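Local structure of Non-heme chloroperoxidase CPO-A1 (Streptomyces aureofaciens, 1A8Q) at residues C3-G8 and L76-T81; V9-K14 and G58-V63. The protein is a cofactor-free haloperoxidase of the alpha/beta hydrolase fold that can brominate and may chlorinate in the biosynthesis of 7-chlorotetracycline. All blocks are in the same frame, centred on the assembly; numbering follows the deposited sequence.

How the interactions relate
Both contacts lie at the edge of the mixed sheet of the alpha/beta hydrolase fold, where its first two strands pair, with centres about 11 Å apart. Strands 2-4 and 10-16, joined by residues 5-9, which include a beta turn, are antiparallel neighbours; interaction 1 ties the first strand and the turn to helix 69-82, and interaction 2 ties the second strand to the loop between strand 48-52 and helix 69-82. Along the chain the order is 3-8, 9-14, 58-63, 76-81. A probable hydrogen bond from Ile11 N to Cys3 O (2.8 Å) connects the two. Together they join the N-terminal hairpin to helix 69-82 and the loop before it, away from the catalytic triad Ser94, Asp223 and His252.

Interaction 1. Residues C3-G8 and L76-T81; sequences CTTRDG and LNDLLT
Arg6 and Asp78 carry the polar half of this contact, and one carboxylate oxygen does the work. Asp78 OD2 accepts a fairly straight bond from the backbone Arg6 N at 2.9 Å. The same OD2 of Asp78 accepts from Arg6 NH1 at 2.8 Å, and this bond is part of a salt bridge. The two donors reach OD2 from opposite faces of the carboxylate plane, so the oxygen is gripped between the main chain and the side chain of the same arginine. OD2 lies at the edge of the guanidinium, near its plane, although the guanidinium and carboxylate planes are turned 52° apart. Arg6 CG stands between its own backbone N and carbonyl carbon (chi1 67°), and the chain then runs extended to NE, passing OD2 on its way. On one face of the guanidinium Asp7 OD2 sits toward the rim, 3.4 Å from Arg6 NH2, a pairing of charges only, since the oxygen lies well out of the guanidinium plane and no N-H points at it.

The turn that presents Arg6 N is a type I beta turn from Thr5 to Gly8. Thr5 OG1 accepts from Asp7 N at 3.2 Å, an ST turn, while Thr5 CB comes within 3.3 Å of Asp78 OD2.

The other half is apolar. Cys3 SG, anti to its backbone N, rests against the helix backbone, 3.8 Å from Leu79 CA, and Cys3 CB meets Leu79 CD1 at 3.8 Å.

Asp75, three residues before Asp78 on the same helix, forms a second salt bridge with Arg6 NH1 through OD1. Strand 2-4, at the edge of the sheet within this chain, pairs with strand 10-16, whose Tyr13 touches both Cys3 and Leu79; helix 69-82 packs through Leu76, Asn77 and Leu80 on helix 96-107.

Interaction 2. Residues V9-K14 and G58-V63; sequences VEIFYK and GHSTPV
Phe12 CG is anti to its backbone N (chi1 -178°), and His59 CG is anti to its carbonyl carbon (chi1 -71°); these torsions set the CG of each residue. The two side chains lie side by side, pointing the same way. His59 CB sits over one face of the phenyl ring, a CH-pi contact 4.0 Å from the ring centroid. Farther out, the edge of the imidazole turns toward that ring in an edge-to-face pair, with centroids 5.1 Å apart and planes at 64°.

Next to this pair, 58-63 runs roughly antiparallel to the strand and is joined to it by three hydrogen bonds. Thr61 N donates to Glu10 O at 2.9 Å. Two side-chain hydroxyl oxygens accept hydrogen bonds from strand amides: Thr61 OG1 from Glu10 N at 2.8 Å, and Ser60 OG from Phe12 N at 2.9 Å, the latter nearly straight. A water bridges Thr61 OG1 and Glu10 OE1, to which it donates at 2.7 Å. Beyond Thr61, Val9 CG2 meets Val63 CG1 at 3.9 Å, with the two side chains crossing at about a right angle.

Hydroxyls here stand in for carbonyls: the loop, itself no regular strand, satisfies the amides of Glu10 and Phe12 through side chains. Ser60 OG takes the N-H of Phe12 while also bonding Asp53 O, so one hydroxyl links strand 10-16, the loop and the chain just after strand 48-52. Aromatic and apolar contacts flank this polar centre, so that 58-63 is held against strand 10-16 by directional bonds and packing alike.

Interaction 1. Residues C3-G8 and L76-T81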
loop_
_atom_site.group_PDB
_atom_site.type_symbol
_atom_site.label_atom_id
_atom_site.label_comp_id
_atom_site.label_asym_id
_atom_site.label_seq_id
_atom_site.Cartn_x
_atom_site.Cartn_y
_atom_site.Cartn_z
ATOM N N CYS A 3 -0.278 -11.888 15.199
ATOM C CA CYS A 3 0.920 -11.382 15.864
ATOM C C CYS A 3 0.431 -10.384 16.920
ATOM O O CYS A 3 -0.377 -9.519 16.571
ATOM C CB CYS A 3 1.793 -10.639 14.842
ATOM S SG CYS A 3 3.127 -9.684 15.638
ATOM N N THR A 4 0.861 -10.543 18.164
ATOM C CA THR A 4 0.405 -9.568 19.179
ATOM C C THR A 4 1.482 -8.483 19.312
ATOM O O THR A 4 2.653 -8.816 19.513
ATOM C CB THR A 4 0.144 -10.269 20.508
ATOM O OG1 THR A 4 -0.867 -11.274 20.327
ATOM C CG2 THR A 4 -0.337 -9.284 21.566
ATOM N N THR A 5 1.066 -7.228 19.164
ATOM C CA THR A 5 2.054 -6.152 19.159
ATOM C C THR A 5 2.479 -5.846 20.591
ATOM O O THR A 5 1.868 -6.283 21.562
ATOM C CB THR A 5 1.566 -4.860 18.501
ATOM O OG1 THR A 5 0.547 -4.290 19.345
ATOM C CG2 THR A 5 0.990 -5.120 17.118
ATOM N N ARG A 6 3.430 -4.909 20.663
ATOM C CA ARG A 6 3.908 -4.417 21.953
ATOM C C ARG A 6 2.811 -3.779 22.786
ATOM O O ARG A 6 2.918 -3.682 24.025
ATOM C CB ARG A 6 4.952 -3.338 21.609
ATOM C CG ARG A 6 4.276 -2.131 20.948
ATOM C CD ARG A 6 5.205 -1.363 20.011
ATOM N NE ARG A 6 4.451 -0.334 19.284
ATOM C CZ ARG A 6 3.679 -0.602 18.235
ATOM N NH1 ARG A 6 3.640 -1.839 17.764
ATOM N NH2 ARG A 6 2.972 0.342 17.647
ATOM N N ASP A 7 1.753 -3.295 22.175
ATOM C CA ASP A 7 0.622 -2.668 22.829
ATOM C C ASP A 7 -0.552 -3.609 23.077
ATOM O O ASP A 7 -1.617 -3.115 23.492
ATOM C CB ASP A 7 0.007 -1.573 21.947
ATOM C CG ASP A 7 0.977 -0.458 21.632
ATOM O OD1 ASP A 7 1.664 -0.014 22.571
ATOM O OD2 ASP A 7 1.005 -0.056 20.448
ATOM N N GLY A 8 -0.434 -4.871 22.706
ATOM C CA GLY A 8 -1.516 -5.818 22.944
ATOM C C GLY A 8 -2.504 -5.857 21.788
ATOM O O GLY A 8 -3.553 -6.510 21.912
ATOM N N LEU A 76 4.497 -3.082 12.069
ATOM C CA LEU A 76 5.236 -3.870 11.072
ATOM C C LEU A 76 6.531 -4.386 11.688
ATOM O O LEU A 76 6.870 -5.574 11.566
ATOM C CB LEU A 76 5.459 -3.024 9.810
ATOM C CG LEU A 76 6.348 -3.667 8.726
ATOM C CD1 LEU A 76 5.618 -4.893 8.178
ATOM C CD2 LEU A 76 6.643 -2.682 7.608
ATOM N N ASN A 77 7.225 -3.534 12.467
ATOM C CA ASN A 77 8.441 -3.993 13.150
ATOM C C ASN A 77 8.172 -5.160 14.080
ATOM O O ASN A 77 8.955 -6.118 14.168
ATOM C CB ASN A 77 9.111 -2.838 13.911
ATOM C CG ASN A 77 10.346 -3.304 14.670
ATOM O OD1 ASN A 77 10.427 -3.273 15.900
ATOM N ND2 ASN A 77 11.312 -3.776 13.928
ATOM N N ASP A 78 7.046 -5.118 14.807
ATOM C CA ASP A 78 6.717 -6.216 15.727
ATOM C C ASP A 78 6.493 -7.516 14.954
ATOM O O ASP A 78 6.929 -8.558 15.438
ATOM C CB ASP A 78 5.478 -5.910 16.584
ATOM C CG ASP A 78 5.744 -4.899 17.691
ATOM O OD1 ASP A 78 6.928 -4.660 18.042
ATOM O OD2 ASP A 78 4.763 -4.333 18.194
ATOM N N LEU A 79 5.874 -7.457 13.784
ATOM C CA LEU A 79 5.610 -8.660 12.991
ATOM C C LEU A 79 6.918 -9.236 12.455
ATOM O O LEU A 79 7.169 -10.433 12.560
ATOM C CB LEU A 79 4.681 -8.288 11.822
ATOM C CG LEU A 79 4.380 -9.422 10.831
ATOM C CD1 LEU A 79 3.452 -10.447 11.437
ATOM C CD2 LEU A 79 3.767 -8.827 9.563
ATOM N N LEU A 80 7.797 -8.376 11.945
ATOM C CA LEU A 80 9.082 -8.857 11.407
ATOM C C LEU A 80 9.970 -9.400 12.512
ATOM O O LEU A 80 10.671 -10.393 12.315
ATOM C CB LEU A 80 9.808 -7.715 10.697
ATOM C CG LEU A 80 9.139 -7.104 9.462
ATOM C CD1 LEU A 80 10.099 -6.099 8.812
ATOM C CD2 LEU A 80 8.682 -8.103 8.424
ATOM N N THR A 81 9.914 -8.796 13.696
ATOM C CA THR A 81 10.706 -9.268 14.823
ATOM C C THR A 81 10.177 -10.562 15.421
ATOM O O THR A 81 10.953 -11.480 15.729
ATOM C CB THR A 81 10.733 -8.175 15.928
ATOM O OG1 THR A 81 11.327 -7.001 15.334
ATOM C CG2 THR A 81 11.555 -8.657 17.109
#

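Interaction 2. Residues V9-K14 and G58-V63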
loop_
_atom_site.group_PDB
_atom_site.type_symbol
_atom_site.label_atom_id
_atom_site.label_comp_id
_atom_site.label_asym_id
_atom_site.label_seq_id
_atom_site.Cartn_x
_atom_site.Cartn_y
_atom_site.Cartn_z
ATOM N N VAL A 9 -2.159 -5.256 20.662
ATOM C CA VAL A 9 -3.064 -5.247 19.507
ATOM C C VAL A 9 -2.882 -6.552 18.747
ATOM O O VAL A 9 -1.740 -7.008 18.675
ATOM C CB VAL A 9 -2.778 -4.032 18.621
ATOM C CG1 VAL A 9 -3.498 -4.070 17.288
ATOM C CG2 VAL A 9 -3.278 -2.789 19.387
ATOM N N GLU A 10 -3.945 -7.132 18.206
ATOM C CA GLU A 10 -3.745 -8.381 17.446
ATOM C C GLU A 10 -3.712 -8.064 15.962
ATOM O O GLU A 10 -4.682 -7.574 15.379
ATOM C CB GLU A 10 -4.905 -9.340 17.774
ATOM C CG GLU A 10 -4.807 -9.833 19.209
ATOM C CD GLU A 10 -5.898 -10.841 19.543
ATOM O OE1 GLU A 10 -7.058 -10.611 19.177
ATOM O OE2 GLU A 10 -5.547 -11.878 20.137
ATOM N N ILE A 11 -2.575 -8.362 15.318
ATOM C CA ILE A 11 -2.455 -8.102 13.877
ATOM C C ILE A 11 -2.628 -9.439 13.163
ATOM O O ILE A 11 -1.851 -10.370 13.416
ATOM C CB ILE A 11 -1.071 -7.513 13.569
ATOM C CG1 ILE A 11 -0.959 -6.080 14.156
ATOM C CG2 ILE A 11 -0.774 -7.424 12.060
ATOM C CD1 ILE A 11 -1.961 -5.083 13.627
ATOM N N PHE A 12 -3.656 -9.510 12.330
ATOM C CA PHE A 12 -3.911 -10.782 11.614
ATOM C C PHE A 12 -2.998 -10.853 10.401
ATOM O O PHE A 12 -2.831 -9.825 9.740
ATOM C CB PHE A 12 -5.374 -10.787 11.116
ATOM C CG PHE A 12 -5.727 -12.094 10.413
ATOM C CD1 PHE A 12 -6.115 -13.196 11.163
ATOM C CD2 PHE A 12 -5.679 -12.157 9.042
ATOM C CE1 PHE A 12 -6.448 -14.378 10.495
ATOM C CE2 PHE A 12 -5.988 -13.354 8.386
ATOM C CZ PHE A 12 -6.365 -14.452 9.126
ATOM N N TYR A 13 -2.502 -12.031 10.004
ATOM C CA TYR A 13 -1.704 -12.080 8.790
ATOM C C TYR A 13 -1.797 -13.488 8.174
ATOM O O TYR A 13 -2.120 -14.434 8.888
ATOM C CB TYR A 13 -0.206 -11.697 8.971
ATOM C CG TYR A 13 0.517 -12.618 9.943
ATOM C CD1 TYR A 13 0.424 -12.522 11.307
ATOM C CD2 TYR A 13 1.317 -13.618 9.379
ATOM C CE1 TYR A 13 1.092 -13.397 12.148
ATOM C CE2 TYR A 13 2.027 -14.494 10.212
ATOM C CZ TYR A 13 1.896 -14.376 11.569
ATOM O OH TYR A 13 2.559 -15.252 12.404
ATOM N N LYS A 14 -1.544 -13.507 6.885
ATOM C CA LYS A 14 -1.388 -14.751 6.123
ATOM C C LYS A 14 0.097 -15.040 5.940
ATOM O O LYS A 14 0.856 -14.087 5.767
ATOM C CB LYS A 14 -1.971 -14.531 4.721
ATOM C CG LYS A 14 -3.503 -14.499 4.748
ATOM C CD LYS A 14 -4.073 -14.368 3.377
ATOM C CE LYS A 14 -4.681 -13.031 3.000
ATOM N NZ LYS A 14 -5.695 -12.573 4.017
ATOM N N GLY A 58 -9.515 -5.444 8.110
ATOM C CA GLY A 58 -9.576 -6.913 7.958
ATOM C C GLY A 58 -9.933 -7.592 9.262
ATOM O O GLY A 58 -10.974 -7.267 9.856
ATOM N N HIS A 59 -9.114 -8.536 9.703
ATOM C CA HIS A 59 -9.343 -9.291 10.919
ATOM C C HIS A 59 -8.419 -8.859 12.045
ATOM O O HIS A 59 -8.331 -9.566 13.068
ATOM C CB HIS A 59 -9.075 -10.796 10.698
ATOM C CG HIS A 59 -10.129 -11.429 9.837
ATOM N ND1 HIS A 59 -11.443 -11.540 10.165
ATOM C CD2 HIS A 59 -9.958 -12.016 8.626
ATOM C CE1 HIS A 59 -12.107 -12.140 9.182
ATOM N NE2 HIS A 59 -11.209 -12.440 8.259
ATOM N N SER A 60 -7.761 -7.695 11.897
ATOM C CA SER A 60 -6.958 -7.238 13.039
ATOM C C SER A 60 -7.841 -6.510 14.072
ATOM O O SER A 60 -8.989 -6.204 13.765
ATOM C CB SER A 60 -5.895 -6.217 12.566
ATOM O OG SER A 60 -4.933 -6.943 11.807
ATOM N N THR A 61 -7.316 -6.274 15.256
ATOM C CA THR A 61 -8.189 -5.608 16.285
ATOM C C THR A 61 -8.810 -4.356 15.752
ATOM O O THR A 61 -8.159 -3.472 15.192
ATOM C CB THR A 61 -7.334 -5.300 17.522
ATOM O OG1 THR A 61 -6.655 -6.448 17.979
ATOM C CG2 THR A 61 -8.199 -4.776 18.690
ATOM N N PRO A 62 -10.119 -4.119 15.970
ATOM C CA PRO A 62 -10.802 -2.920 15.568
ATOM C C PRO A 62 -10.498 -1.803 16.574
ATOM O O PRO A 62 -11.304 -1.445 17.438
ATOM C CB PRO A 62 -12.297 -3.298 15.623
ATOM C CG PRO A 62 -12.371 -4.431 16.590
ATOM C CD PRO A 62 -11.036 -5.170 16.501
ATOM N N VAL A 63 -9.280 -1.264 16.500
ATOM C CA VAL A 63 -8.800 -0.247 17.431
ATOM C C VAL A 63 -9.373 1.123 17.147
ATOM O O VAL A 63 -9.784 1.459 16.044
ATOM C CB VAL A 63 -7.256 -0.124 17.444
ATOM C CG1 VAL A 63 -6.573 -1.419 17.850
ATOM C CG2 VAL A 63 -6.743 0.313 16.067
HETATM O O HOH W 1 -8.015 -8.116 19.568
#